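Local coordinates for cellulose-binding protein (Saccharophagus degradans, PDB 2YHG), which is of unsettled function but probably acts in carbohydrate metabolism, pairing a nucleoside hydrolase-like domain with a C-terminal beta domain in this fragment of a longer cellulose-binding protein, at residues 87-92 / 320-325; 314-319 / 422-427; 329-334 / 366-371; 336-341 / 428-433. All blocks are in the same frame, centred on the assembly; numbering follows the deposited sequence.

Overall arrangement
Interactions 1 and 2 share helix 308-323. Its C-terminal part meets helix 77-93 of the nucleoside hydrolase-like domain in interaction 1, and its middle meets the 422-427 loop of the C-terminal domain in interaction 2. Interaction 2 is a buried apolar contact; the other three are partly buried. Interaction 3 is built round a calcium ion and lies about 9 Å from interaction 2, centre to centre. The two are joined by hydrogen bonds from His-333 to Asp-314 and from Asn-331 to Pro-424 O. Interaction 4 continues along strand 427-436, where Arg-430 grips the backbone oxygen of Asp-341 in a turn. Interaction 1 relies on one side-chain amide hydrogen bond, with a zinc ion beside it.

Interaction 1: residues 87-92 / 320-325; sequences SQAYPN and DWAIES. With ZN (zinc ion), chain I; EDO (1,2-ethanediol), chain L.
Asn-92 makes the one hydrogen bond across this contact. Its ND2 gives a proton to Ala-322 O at 3.0 Å, and the bond is nearly straight at 167°. The oxygen lies in the plane of the Asn-92 amide, but the donor stands above the carbonyl plane of Ala-322, 42° out of it. CG of Asn-92 lies anti to its own carbonyl carbon (chi1 -69°), which brings ND2 to Ala-322 O and OD1 to Ser-325. On that second branch, OD1 of Asn-92 rests against CA of Ser-325 at 3.3 Å.

The apolar part is small. CB of Ala-89 lies 4.3 Å from CB of Ala-322, one methyl from each helix. Leu-93 also touches Ala-322, and Leu-230 touches Ala-89.

The contact joins two helices, 77-93 of the nucleoside hydrolase-like domain and 308-323, which leads toward the C-terminal domain. Asn-92 meets the C-terminal part of helix 308-323 and the residues after it.

Metal binding takes place beside the contact. Asp-320 OD1 binds the zinc ion at 2.1 Å, and His-227 is the other protein ligand. Three waters and O2 of a 1,2-ethanediol, probably from the crystallisation liquor, complete the shell. The diol's O1 donates to Glu-324 OE2 at 2.5 Å, while water 1 donates to Asp-320 OD2 at 2.6 Å.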
loop_
_atom_site.group_PDB
_atom_site.type_symbol
_atom_site.label_atom_id
_atom_site.label_comp_id
_atom_site.label_asym_id
_atom_site.label_seq_id
_atom_site.Cartn_x
_atom_site.Cartn_y
_atom_site.Cartn_z
ATOM N N SER A 87 6.387 10.303 18.317
ATOM C CA SER A 87 7.052 9.921 19.546
ATOM C C SER A 87 6.146 10.143 20.764
ATOM O O SER A 87 6.221 9.404 21.756
ATOM C CB SER A 87 8.387 10.640 19.700
ATOM O OG SER A 87 8.216 11.988 20.108
ATOM N N GLN A 88 5.267 11.131 20.707
ATOM C CA GLN A 88 4.314 11.349 21.790
ATOM C C GLN A 88 3.183 10.320 21.807
ATOM O O GLN A 88 2.692 9.975 22.875
ATOM C CB GLN A 88 3.733 12.760 21.696
ATOM C CG GLN A 88 4.775 13.852 21.837
ATOM C CD GLN A 88 4.230 15.226 21.495
ATOM O OE1 GLN A 88 3.192 15.634 22.024
ATOM N NE2 GLN A 88 4.786 15.837 20.464
ATOM N N ALA A 89 2.805 9.816 20.632
ATOM C CA ALA A 89 1.724 8.831 20.490
ATOM C C ALA A 89 2.208 7.392 20.722
ATOM O O ALA A 89 1.427 6.504 21.051
ATOM C CB ALA A 89 1.089 8.936 19.107
ATOM N N TYR A 90 3.480 7.157 20.481
ATOM C CA TYR A 90 4.051 5.812 20.465
ATOM C C TYR A 90 3.817 5.001 21.753
ATOM O O TYR A 90 3.490 3.828 21.663
ATOM C CB TYR A 90 5.535 5.890 20.143
ATOM C CG TYR A 90 6.275 4.583 20.291
ATOM C CD1 TYR A 90 6.187 3.580 19.335
ATOM C CD2 TYR A 90 7.034 4.332 21.418
ATOM C CE1 TYR A 90 6.852 2.356 19.516
ATOM C CE2 TYR A 90 7.659 3.122 21.614
ATOM C CZ TYR A 90 7.554 2.132 20.681
ATOM O OH TYR A 90 8.204 0.935 20.880
ATOM N N PRO A 91 3.874 5.636 22.937
ATOM C CA PRO A 91 3.603 4.844 24.148
ATOM C C PRO A 91 2.210 4.246 24.134
ATOM O O PRO A 91 1.995 3.136 24.602
ATOM C CB PRO A 91 3.820 5.856 25.291
ATOM C CG PRO A 91 4.906 6.779 24.711
ATOM C CD PRO A 91 4.488 6.936 23.260
ATOM N N ASN A 92 1.231 5.000 23.668
ATOM C CA ASN A 92 -0.113 4.471 23.538
ATOM C C ASN A 92 -0.232 3.477 22.386
ATOM O O ASN A 92 -0.784 2.424 22.541
ATOM C CB ASN A 92 -1.136 5.577 23.349
ATOM C CG ASN A 92 -1.324 6.435 24.588
ATOM O OD1 ASN A 92 -1.040 5.997 25.715
ATOM N ND2 ASN A 92 -1.848 7.634 24.396
ATOM N N ASP A 320 -7.822 6.335 17.770
ATOM C CA ASP A 320 -8.153 5.973 19.144
ATOM C C ASP A 320 -6.999 5.288 19.830
ATOM O O ASP A 320 -6.712 5.605 20.989
ATOM C CB ASP A 320 -9.407 5.110 19.175
ATOM C CG ASP A 320 -10.632 5.829 18.640
ATOM O OD1 ASP A 320 -10.613 7.099 18.545
ATOM O OD2 ASP A 320 -11.629 5.129 18.325
ATOM N N TRP A 321 -6.340 4.357 19.154
ATOM C CA TRP A 321 -5.149 3.752 19.712
ATOM C C TRP A 321 -4.165 4.823 20.166
ATOM O O TRP A 321 -3.517 4.694 21.200
ATOM C CB TRP A 321 -4.451 2.825 18.729
ATOM C CG TRP A 321 -5.187 1.645 18.261
ATOM C CD1 TRP A 321 -6.475 1.293 18.512
ATOM C CD2 TRP A 321 -4.686 0.691 17.335
ATOM N NE1 TRP A 321 -6.804 0.173 17.806
ATOM C CE2 TRP A 321 -5.723 -0.227 17.076
ATOM C CE3 TRP A 321 -3.455 0.513 16.728
ATOM C CZ2 TRP A 321 -5.556 -1.338 16.239
ATOM C CZ3 TRP A 321 -3.280 -0.595 15.896
ATOM C CH2 TRP A 321 -4.315 -1.492 15.664
ATOM N N ALA A 322 -4.001 5.858 19.341
ATOM C CA ALA A 322 -3.016 6.893 19.593
ATOM C C ALA A 322 -3.268 7.664 20.887
ATOM O O ALA A 322 -2.322 8.156 21.485
ATOM C CB ALA A 322 -2.969 7.865 18.411
ATOM N N ILE A 323 -4.534 7.781 21.283
ATOM C CA ILE A 323 -4.871 8.575 22.459
ATOM C C ILE A 323 -5.347 7.793 23.681
ATOM O O ILE A 323 -5.534 8.385 24.728
ATOM C CB ILE A 323 -5.872 9.693 22.117
ATOM C CG1 ILE A 323 -7.238 9.147 21.765
ATOM C CG2 ILE A 323 -5.311 10.629 21.035
ATOM C CD1 ILE A 323 -8.290 10.206 21.672
ATOM N N GLU A 324 -5.538 6.488 23.556
ATOM C CA GLU A 324 -5.990 5.657 24.672
ATOM C C GLU A 324 -4.837 4.845 25.233
ATOM O O GLU A 324 -4.250 4.030 24.534
ATOM C CB GLU A 324 -7.105 4.708 24.213
ATOM C CG GLU A 324 -8.367 5.398 23.715
ATOM C CD GLU A 324 -9.065 6.273 24.737
ATOM O OE1 GLU A 324 -8.819 6.126 25.961
ATOM O OE2 GLU A 324 -9.973 7.029 24.297
ATOM N N SER A 325 -4.570 5.009 26.531
ATOM C CA SER A 325 -3.493 4.224 27.145
ATOM C C SER A 325 -3.943 2.799 27.490
ATOM O O SER A 325 -3.097 1.923 27.714
ATOM C CB SER A 325 -2.936 4.923 28.400
ATOM O OG SER A 325 -3.913 5.078 29.399
HETATM ZN ZN ZN I . -11.979 8.471 17.843
HETATM C C1 EDO L . -11.515 8.088 21.307
HETATM O O1 EDO L . -10.993 6.958 22.005
HETATM C C2 EDO L . -12.816 7.706 20.627
HETATM O O2 EDO L . -13.097 8.666 19.613
HETATM O O HOH W 1 -13.353 6.896 17.511
HETATM O O HOH W 2 -11.163 8.287 15.935
HETATM O O HOH W 3 -13.518 9.671 17.166
#

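Interaction 2: residues 314-319 / 422-427; sequences DFQARM and GSPNLY. With BTB (2-[bis-(2-hydroxy-ethyl)-amino]-2-hydroxymethyl-propane-1,3-diol), chain M.
Gln-316 and Pro-424 meet from opposite directions, where helix 308-323 packs against the beta-hairpin loop 422-427 of the C-terminal domain. The loop connects the antiparallel neighbours 411-420 and 427-436. No hydrogen bond crosses the contact.

The Gln-316 chain is extended, with CG anti to the backbone N (chi1 176°), and the CB-CG-CD edge of the proline ring lies over one face of its amide. CD of Gln-316 lies 3.6 Å from CG of Pro-424. Along the ring, OE1 sits nearest CB and NE2 nearest CD. The peptide bond before Pro-424 is cis.

Ala-317 points its CB at the loop and meets Leu-426 CD1 at 3.8 Å. Both methyls of Leu-426 lie against Ala-317 CB, and CD2 also reaches CA of Asp-314, one turn earlier, at 3.7 Å.

The CB of Asp-314 points away from the loop, and its carboxylate meets Arg-318 and His-333. OD1 takes a hydrogen bond from His-333 and a salt bridge from Arg-318 NE at 2.8 Å, with the oxygen near the guanidinium plane. Glu-56 pairs with NH2 of Arg-318, so this arginine pairs with two acids, Asp-314 and Glu-56. A bound bis-tris molecule bridges the two segments. Its O6 donates to Tyr-427 O at 2.8 Å, and its O8 accepts from Arg-318 NH2 at 3.0 Å.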
loop_
_atom_site.group_PDB
_atom_site.type_symbol
_atom_site.label_atom_id
_atom_site.label_comp_id
_atom_site.label_asym_id
_atom_site.label_seq_id
_atom_site.Cartn_x
_atom_site.Cartn_y
_atom_site.Cartn_z
ATOM N N ASP A 314 -10.837 1.793 9.929
ATOM C CA ASP A 314 -9.491 1.458 10.325
ATOM C C ASP A 314 -8.761 2.685 10.882
ATOM O O ASP A 314 -8.175 2.637 11.968
ATOM C CB ASP A 314 -8.767 0.869 9.124
ATOM C CG ASP A 314 -7.359 0.466 9.408
ATOM O OD1 ASP A 314 -7.072 -0.193 10.436
ATOM O OD2 ASP A 314 -6.496 0.779 8.582
ATOM N N PHE A 315 -8.743 3.775 10.139
ATOM C CA PHE A 315 -7.993 4.953 10.557
ATOM C C PHE A 315 -8.627 5.549 11.821
ATOM O O PHE A 315 -7.933 5.987 12.712
ATOM C CB PHE A 315 -7.953 5.931 9.395
ATOM C CG PHE A 315 -7.041 7.145 9.561
ATOM C CD1 PHE A 315 -5.972 7.181 10.395
ATOM C CD2 PHE A 315 -7.238 8.234 8.737
ATOM C CE1 PHE A 315 -5.132 8.284 10.434
ATOM C CE2 PHE A 315 -6.386 9.329 8.746
ATOM C CZ PHE A 315 -5.333 9.356 9.602
ATOM N N GLN A 316 -9.947 5.574 11.876
ATOM C CA GLN A 316 -10.660 6.047 13.080
ATOM C C GLN A 316 -10.192 5.287 14.313
ATOM O O GLN A 316 -9.863 5.895 15.347
ATOM C CB GLN A 316 -12.153 5.949 12.872
ATOM C CG GLN A 316 -12.953 6.314 14.100
ATOM C CD GLN A 316 -14.439 6.095 13.985
ATOM O OE1 GLN A 316 -15.000 5.961 12.902
ATOM N NE2 GLN A 316 -15.105 6.071 15.137
ATOM N N ALA A 317 -10.196 3.955 14.252
ATOM C CA ALA A 317 -9.784 3.147 15.394
ATOM C C ALA A 317 -8.341 3.384 15.736
ATOM O O ALA A 317 -7.997 3.462 16.921
ATOM C CB ALA A 317 -10.027 1.672 15.113
ATOM N N ARG A 318 -7.470 3.518 14.726
ATOM C CA ARG A 318 -6.054 3.709 15.022
ATOM C C ARG A 318 -5.759 5.060 15.678
ATOM O O ARG A 318 -4.836 5.154 16.481
ATOM C CB ARG A 318 -5.224 3.482 13.764
ATOM C CG ARG A 318 -5.227 2.053 13.305
ATOM C CD ARG A 318 -4.621 1.900 11.929
ATOM N NE ARG A 318 -4.603 0.517 11.464
ATOM C CZ ARG A 318 -3.745 -0.400 11.855
ATOM N NH1 ARG A 318 -2.703 -0.088 12.601
ATOM N NH2 ARG A 318 -3.924 -1.644 11.451
ATOM N N MET A 319 -6.524 6.086 15.349
ATOM C CA MET A 319 -6.386 7.342 16.062
ATOM C C MET A 319 -6.900 7.253 17.495
ATOM O O MET A 319 -6.417 7.976 18.370
ATOM C CB MET A 319 -7.057 8.480 15.319
ATOM C CG MET A 319 -6.382 8.817 13.991
ATOM S SD MET A 319 -4.615 9.193 14.089
ATOM C CE MET A 319 -4.662 10.630 15.128
ATOM N N GLY A 422 -17.594 -3.936 17.010
ATOM C CA GLY A 422 -17.010 -2.918 17.831
ATOM C C GLY A 422 -17.205 -1.524 17.247
ATOM O O GLY A 422 -17.881 -1.344 16.288
ATOM N N SER A 423 -16.631 -0.550 17.943
ATOM C CA SER A 423 -16.873 0.899 17.642
ATOM C C SER A 423 -15.539 1.552 17.250
ATOM O O SER A 423 -14.696 1.679 18.093
ATOM C CB SER A 423 -17.375 1.654 18.872
ATOM O OG SER A 423 -17.637 3.007 18.527
ATOM N N PRO A 424 -15.331 1.926 15.980
ATOM C CA PRO A 424 -16.183 1.588 14.838
ATOM C C PRO A 424 -15.942 0.126 14.400
ATOM O O PRO A 424 -15.005 -0.465 14.811
ATOM C CB PRO A 424 -15.628 2.537 13.737
ATOM C CG PRO A 424 -14.167 2.541 14.022
ATOM C CD PRO A 424 -14.054 2.526 15.546
ATOM N N ASN A 425 -16.814 -0.395 13.548
ATOM C CA ASN A 425 -16.651 -1.798 13.123
ATOM C C ASN A 425 -15.326 -1.943 12.373
ATOM O O ASN A 425 -15.039 -1.171 11.446
ATOM C CB ASN A 425 -17.728 -2.238 12.118
ATOM C CG ASN A 425 -19.178 -2.265 12.637
ATOM O OD1 ASN A 425 -20.049 -2.464 11.840
ATOM N ND2 ASN A 425 -19.413 -2.080 13.956
ATOM N N LEU A 426 -14.554 -2.949 12.716
ATOM C CA LEU A 426 -13.298 -3.197 12.047
ATOM C C LEU A 426 -13.360 -4.480 11.225
ATOM O O LEU A 426 -14.045 -5.448 11.548
ATOM C CB LEU A 426 -12.142 -3.237 13.036
ATOM C CG LEU A 426 -11.769 -1.892 13.634
ATOM C CD1 LEU A 426 -10.710 -2.074 14.682
ATOM C CD2 LEU A 426 -11.290 -0.930 12.527
ATOM N N TYR A 427 -12.588 -4.467 10.141
ATOM C CA TYR A 427 -12.627 -5.503 9.116
ATOM C C TYR A 427 -11.320 -6.261 9.059
ATOM O O TYR A 427 -10.250 -5.735 9.366
ATOM C CB TYR A 427 -12.929 -4.886 7.750
ATOM C CG TYR A 427 -14.317 -4.279 7.639
ATOM C CD1 TYR A 427 -14.643 -3.051 8.241
ATOM C CD2 TYR A 427 -15.311 -4.918 6.939
ATOM C CE1 TYR A 427 -15.911 -2.517 8.121
ATOM C CE2 TYR A 427 -16.571 -4.403 6.829
ATOM C CZ TYR A 427 -16.854 -3.170 7.356
ATOM O OH TYR A 427 -18.146 -2.685 7.269
HETATM C C1 BTB M . -6.557 -7.361 8.699
HETATM O O1 BTB M . -7.617 -6.596 9.267
HETATM C C2 BTB M . -5.435 -6.370 8.908
HETATM C C3 BTB M . -5.376 -6.069 10.398
HETATM O O3 BTB M . -5.135 -7.242 11.152
HETATM C C4 BTB M . -4.131 -6.952 8.430
HETATM O O4 BTB M . -4.277 -7.185 7.033
HETATM N N BTB M . -5.789 -5.087 8.227
HETATM C C5 BTB M . -7.046 -4.491 8.776
HETATM C C6 BTB M . -7.995 -4.013 7.664
HETATM O O6 BTB M . -9.200 -3.452 8.208
HETATM C C7 BTB M . -4.641 -4.143 8.209
HETATM C C8 BTB M . -5.018 -2.744 7.715
HETATM O O8 BTB M . -5.381 -1.904 8.798
#

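Interaction 3: residues 329-334 / 366-371; sequences AANHHP and DPDGDS. With CA (calcium ion), chain D.
Asn-331 OD1 and His-332 O from one loop, and Asp-366, Asp-368 and Asp-370 from the other, bind one calcium ion. Asp-366 uses both oxygens, OD1 at 2.4 Å and OD2 at 2.7 Å. Asp-368 and Asp-370 each use OD2, the latter at 2.3 Å. Asp-420 completes the shell.

His-332 holds Asp-368 by OD1, the oxygen that does not bind the calcium ion. The ND1 proton goes to Asp-368 OD1 at 2.7 Å, at 172°, in the ring plane and on the syn lone pair. His-332 N donates to Asp-368 OD2, which also binds the metal. His-96 holds NE2 of the same ring. Asp-366 OD2 takes the backbone N atoms of Asp-368 and Asp-370 from opposite faces of its carboxylate; the first bond makes an Asx turn. Pro-424 O receives ND2 of Asn-331.

The Asp-x-Asp-x-Asp spacing of 366-371, with its Asx turn, is that of a calcium-binding loop; here it ties the linker after helix 308-323 to the C-terminal beta domain.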
loop_
_atom_site.group_PDB
_atom_site.type_symbol
_atom_site.label_atom_id
_atom_site.label_comp_id
_atom_site.label_asym_id
_atom_site.label_seq_id
_atom_site.Cartn_x
_atom_site.Cartn_y
_atom_site.Cartn_z
ATOM N N ALA A 329 -10.051 0.426 25.847
ATOM C CA ALA A 329 -10.760 1.637 25.458
ATOM C C ALA A 329 -10.844 1.862 23.948
ATOM O O ALA A 329 -11.385 2.857 23.516
ATOM C CB ALA A 329 -10.118 2.864 26.113
ATOM N N ALA A 330 -10.375 0.921 23.137
ATOM C CA ALA A 330 -10.449 1.082 21.683
ATOM C C ALA A 330 -10.765 -0.267 21.063
ATOM O O ALA A 330 -10.585 -1.314 21.689
ATOM C CB ALA A 330 -9.146 1.640 21.129
ATOM N N ASN A 331 -11.162 -0.229 19.792
ATOM C CA ASN A 331 -11.423 -1.441 19.043
ATOM C C ASN A 331 -10.204 -1.910 18.270
ATOM O O ASN A 331 -9.411 -1.099 17.785
ATOM C CB ASN A 331 -12.598 -1.217 18.105
ATOM C CG ASN A 331 -13.126 -2.510 17.502
ATOM O OD1 ASN A 331 -12.907 -3.592 18.050
ATOM N ND2 ASN A 331 -13.883 -2.407 16.402
ATOM N N HIS A 332 -10.054 -3.230 18.191
ATOM C CA HIS A 332 -8.987 -3.876 17.432
ATOM C C HIS A 332 -9.550 -4.871 16.417
ATOM O O HIS A 332 -10.657 -5.396 16.583
ATOM C CB HIS A 332 -8.010 -4.553 18.375
ATOM C CG HIS A 332 -7.582 -3.645 19.483
ATOM N ND1 HIS A 332 -8.344 -3.489 20.616
ATOM C CD2 HIS A 332 -6.586 -2.730 19.573
ATOM C CE1 HIS A 332 -7.835 -2.520 21.360
ATOM N NE2 HIS A 332 -6.757 -2.052 20.760
ATOM N N HIS A 333 -8.803 -5.113 15.358
ATOM C CA HIS A 333 -9.310 -5.859 14.220
ATOM C C HIS A 333 -9.594 -7.317 14.564
ATOM O O HIS A 333 -8.823 -7.946 15.288
ATOM C CB HIS A 333 -8.370 -5.775 13.049
ATOM C CG HIS A 333 -7.959 -4.381 12.726
ATOM N ND1 HIS A 333 -7.107 -3.641 13.517
ATOM C CD2 HIS A 333 -8.314 -3.593 11.693
ATOM C CE1 HIS A 333 -6.931 -2.455 12.954
ATOM N NE2 HIS A 333 -7.688 -2.385 11.865
ATOM N N PRO A 334 -10.611 -7.893 13.915
ATOM C CA PRO A 334 -10.807 -9.334 14.042
ATOM C C PRO A 334 -9.704 -10.092 13.310
ATOM O O PRO A 334 -8.966 -9.530 12.486
ATOM C CB PRO A 334 -12.161 -9.556 13.395
ATOM C CG PRO A 334 -12.406 -8.383 12.526
ATOM C CD PRO A 334 -11.648 -7.248 13.085
ATOM N N ASP A 366 -12.119 -12.423 17.670
ATOM C CA ASP A 366 -11.922 -11.007 17.880
ATOM C C ASP A 366 -11.301 -10.752 19.219
ATOM O O ASP A 366 -11.800 -11.238 20.237
ATOM C CB ASP A 366 -13.217 -10.268 17.793
ATOM C CG ASP A 366 -13.014 -8.782 17.856
ATOM O OD1 ASP A 366 -12.664 -8.201 16.822
ATOM O OD2 ASP A 366 -13.102 -8.196 18.960
ATOM N N PRO A 367 -10.225 -9.947 19.248
ATOM C CA PRO A 367 -9.457 -9.835 20.502
ATOM C C PRO A 367 -10.142 -8.979 21.555
ATOM O O PRO A 367 -9.767 -8.995 22.738
ATOM C CB PRO A 367 -8.145 -9.181 20.054
ATOM C CG PRO A 367 -8.535 -8.427 18.781
ATOM C CD PRO A 367 -9.541 -9.309 18.094
ATOM N N ASP A 368 -11.193 -8.280 21.165
ATOM C CA ASP A 368 -11.973 -7.505 22.126
ATOM C C ASP A 368 -13.181 -8.281 22.628
ATOM O O ASP A 368 -13.924 -7.779 23.463
ATOM C CB ASP A 368 -12.453 -6.207 21.494
ATOM C CG ASP A 368 -11.366 -5.487 20.762
ATOM O OD1 ASP A 368 -10.470 -4.961 21.456
ATOM O OD2 ASP A 368 -11.356 -5.502 19.502
ATOM N N GLY A 369 -13.430 -9.459 22.057
ATOM C CA GLY A 369 -14.613 -10.233 22.367
ATOM C C GLY A 369 -15.839 -9.717 21.647
ATOM O O GLY A 369 -16.958 -10.004 22.067
ATOM N N ASP A 370 -15.645 -8.978 20.550
ATOM C CA ASP A 370 -16.781 -8.569 19.749
ATOM C C ASP A 370 -17.406 -9.781 19.048
ATOM O O ASP A 370 -16.742 -10.789 18.826
ATOM C CB ASP A 370 -16.342 -7.584 18.657
ATOM C CG ASP A 370 -15.643 -6.331 19.187
ATOM O OD1 ASP A 370 -16.023 -5.851 20.268
ATOM O OD2 ASP A 370 -14.836 -5.766 18.435
ATOM N N SER A 371 -18.624 -9.595 18.566
ATOM C CA SER A 371 -19.239 -10.530 17.644
ATOM C C SER A 371 -18.707 -10.330 16.234
ATOM O O SER A 371 -18.281 -9.241 15.885
ATOM C CB SER A 371 -20.768 -10.391 17.666
ATOM O OG SER A 371 -21.276 -10.841 18.886
HETATM CA CA CA D . -12.714 -5.942 17.603
HETATM O O HOH W 4 -14.338 -3.627 20.561
#

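Interaction 4: residues 336-341 / 428-433; sequences PVVNND and AYRRVV
Arg-430, in one of its two conformers, takes hold of one backbone oxygen in the turn of segment 336-341. NH1 reaches Asp-341 O at 2.9 Å and NH2 reaches the same atom at 3.0 Å. The grip is end-on, with the oxygen in the guanidinium plane. Neither bond is straight, at 151° and 144°. The chain leaves with CG anti to the backbone N (chi1 178°), then bends at chi2 and chi3, which brings NH1 and NH2 to Asp-341 O. Asp-341 O also accepts from Val-338 N, so three N-H groups meet at one oxygen.

The charge contact is weaker. Asp-341 OD1 lies 3.8 Å from Arg-430 NH1, a long salt bridge well out of the guanidinium plane. That oxygen takes its hydrogen bond from Asn-343 N.

Apolar contacts flank the arginine. CG of Pro-336 packs on CB of Ala-428 at 3.7 Å. The side chains of Val-338 and Arg-430 run antiparallel past one another; CG2 of the valine lies 3.8 Å from CG of the arginine and over one face of the guanidinium. Val-338 CG1 looks toward Val-432 CG2 at 4.4 Å.

Segment 336-341 holds a type I' beta turn, Val-338 to Asp-341, beside strand 427-436 of the C-terminal sheet. The two hydrogen bonds to Asp-341 O tie the turn to the strand. The charge of the buried Arg-430 is probably offset partly by the carbonyl dipole and only loosely by the carboxylate.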
loop_
_atom_site.group_PDB
_atom_site.type_symbol
_atom_site.label_atom_id
_atom_site.label_comp_id
_atom_site.label_asym_id
_atom_site.label_seq_id
_atom_site.Cartn_x
_atom_site.Cartn_y
_atom_site.Cartn_z
ATOM N N PRO A 336 -8.772 -13.439 11.144
ATOM C CA PRO A 336 -9.372 -14.511 10.350
ATOM C C PRO A 336 -8.616 -15.816 10.464
ATOM O O PRO A 336 -7.388 -15.841 10.493
ATOM C CB PRO A 336 -9.246 -14.035 8.903
ATOM C CG PRO A 336 -8.839 -12.691 8.962
ATOM C CD PRO A 336 -8.210 -12.387 10.290
ATOM N N VAL A 337 -9.366 -16.908 10.408
ATOM C CA VAL A 337 -8.835 -18.253 10.214
ATOM C C VAL A 337 -9.720 -18.937 9.190
ATOM O O VAL A 337 -10.929 -18.769 9.266
ATOM C CB VAL A 337 -8.846 -19.034 11.555
ATOM C CG1 VAL A 337 -8.420 -20.481 11.330
ATOM C CG2 VAL A 337 -7.955 -18.325 12.592
ATOM N N VAL A 338 -9.129 -19.626 8.213
ATOM C CA VAL A 338 -9.885 -20.386 7.231
ATOM C C VAL A 338 -9.308 -21.798 7.189
ATOM O O VAL A 338 -8.138 -21.985 6.975
ATOM C CB VAL A 338 -9.832 -19.739 5.846
ATOM C CG1 VAL A 338 -10.549 -20.614 4.826
ATOM C CG2 VAL A 338 -10.451 -18.345 5.894
ATOM N N ASN A 339 -10.175 -22.779 7.410
ATOM C CA ASN A 339 -9.805 -24.180 7.403
ATOM C C ASN A 339 -8.579 -24.420 8.289
ATOM O O ASN A 339 -7.641 -25.086 7.883
ATOM C CB ASN A 339 -9.608 -24.694 5.984
ATOM C CG ASN A 339 -10.917 -24.768 5.217
ATOM O OD1 ASN A 339 -11.989 -24.562 5.766
ATOM N ND2 ASN A 339 -10.838 -25.035 3.920
ATOM N N ASN A 340 -8.608 -23.813 9.475
ATOM C CA ASN A 340 -7.535 -23.925 10.484
ATOM C C ASN A 340 -6.199 -23.349 10.041
ATOM O O ASN A 340 -5.175 -23.609 10.661
ATOM C CB ASN A 340 -7.348 -25.375 10.928
ATOM C CG ASN A 340 -8.607 -25.960 11.538
ATOM O OD1 ASN A 340 -9.351 -25.283 12.260
ATOM N ND2 ASN A 340 -8.881 -27.213 11.213
ATOM N N ASP A 341 -6.217 -22.482 9.039
ATOM C CA ASP A 341 -5.027 -21.814 8.561
ATOM C C ASP A 341 -5.116 -20.354 9.010
ATOM O O ASP A 341 -6.025 -19.621 8.603
ATOM C CB ASP A 341 -4.954 -21.924 7.042
ATOM C CG ASP A 341 -3.704 -21.305 6.452
ATOM O OD1 ASP A 341 -3.240 -20.287 6.989
ATOM O OD2 ASP A 341 -3.281 -21.740 5.352
ATOM N N ALA A 428 -11.404 -7.486 8.563
ATOM C CA ALA A 428 -10.227 -8.263 8.204
ATOM C C ALA A 428 -10.569 -9.164 7.032
ATOM O O ALA A 428 -11.744 -9.359 6.706
ATOM C CB ALA A 428 -9.713 -9.088 9.378
ATOM N N TYR A 429 -9.539 -9.668 6.364
ATOM C CA TYR A 429 -9.709 -10.352 5.088
ATOM C C TYR A 429 -8.909 -11.623 5.027
ATOM O O TYR A 429 -7.780 -11.682 5.500
ATOM C CB TYR A 429 -9.208 -9.446 3.954
ATOM C CG TYR A 429 -9.863 -8.092 3.911
ATOM C CD1 TYR A 429 -11.136 -7.929 3.428
ATOM C CD2 TYR A 429 -9.222 -6.966 4.435
ATOM C CE1 TYR A 429 -11.733 -6.679 3.419
ATOM C CE2 TYR A 429 -9.789 -5.718 4.390
ATOM C CZ TYR A 429 -11.041 -5.584 3.878
ATOM O OH TYR A 429 -11.591 -4.312 3.804
ATOM N N ARG A 430 -9.439 -12.600 4.284
ATOM C CA ARG A 430 -8.644 -13.704 3.772
ATOM C C ARG A 430 -9.098 -14.048 2.363
ATOM O O ARG A 430 -10.228 -14.486 2.169
ATOM C CB ARG A 430 -8.732 -14.956 4.639
ATOM C CG ARG A 430 -7.926 -16.129 4.072
ATOM C CD ARG A 430 -6.425 -15.915 4.259
ATOM N NE ARG A 430 -6.097 -15.832 5.688
ATOM C CZ ARG A 430 -6.159 -16.860 6.540
ATOM N NH1 ARG A 430 -6.237 -18.101 6.097
ATOM N NH2 ARG A 430 -6.043 -16.670 7.844
ATOM N N ARG A 431 -8.225 -13.869 1.387
ATOM C CA ARG A 431 -8.440 -14.349 0.054
ATOM C C ARG A 431 -7.977 -15.777 -0.082
ATOM O O ARG A 431 -6.895 -16.134 0.349
ATOM C CB ARG A 431 -7.716 -13.458 -0.969
ATOM C CG ARG A 431 -8.086 -13.811 -2.416
ATOM C CD ARG A 431 -7.253 -13.050 -3.437
ATOM N NE ARG A 431 -7.391 -11.613 -3.236
ATOM C CZ ARG A 431 -7.676 -10.691 -4.151
ATOM N NH1 ARG A 431 -7.960 -10.996 -5.395
ATOM N NH2 ARG A 431 -7.647 -9.430 -3.770
ATOM N N VAL A 432 -8.828 -16.585 -0.706
ATOM C CA VAL A 432 -8.538 -17.953 -1.084
ATOM C C VAL A 432 -8.500 -18.013 -2.603
ATOM O O VAL A 432 -9.516 -17.797 -3.268
ATOM C CB VAL A 432 -9.574 -18.934 -0.534
ATOM C CG1 VAL A 432 -9.136 -20.358 -0.834
ATOM C CG2 VAL A 432 -9.740 -18.752 0.977
ATOM N N VAL A 433 -7.325 -18.251 -3.160
ATOM C CA VAL A 433 -7.145 -18.396 -4.599
ATOM C C VAL A 433 -7.173 -19.881 -4.898
ATOM O O VAL A 433 -6.317 -20.652 -4.440
ATOM C CB VAL A 433 -5.816 -17.772 -5.062
ATOM C CG1 VAL A 433 -5.557 -18.114 -6.520
ATOM C CG2 VAL A 433 -5.843 -16.264 -4.840
#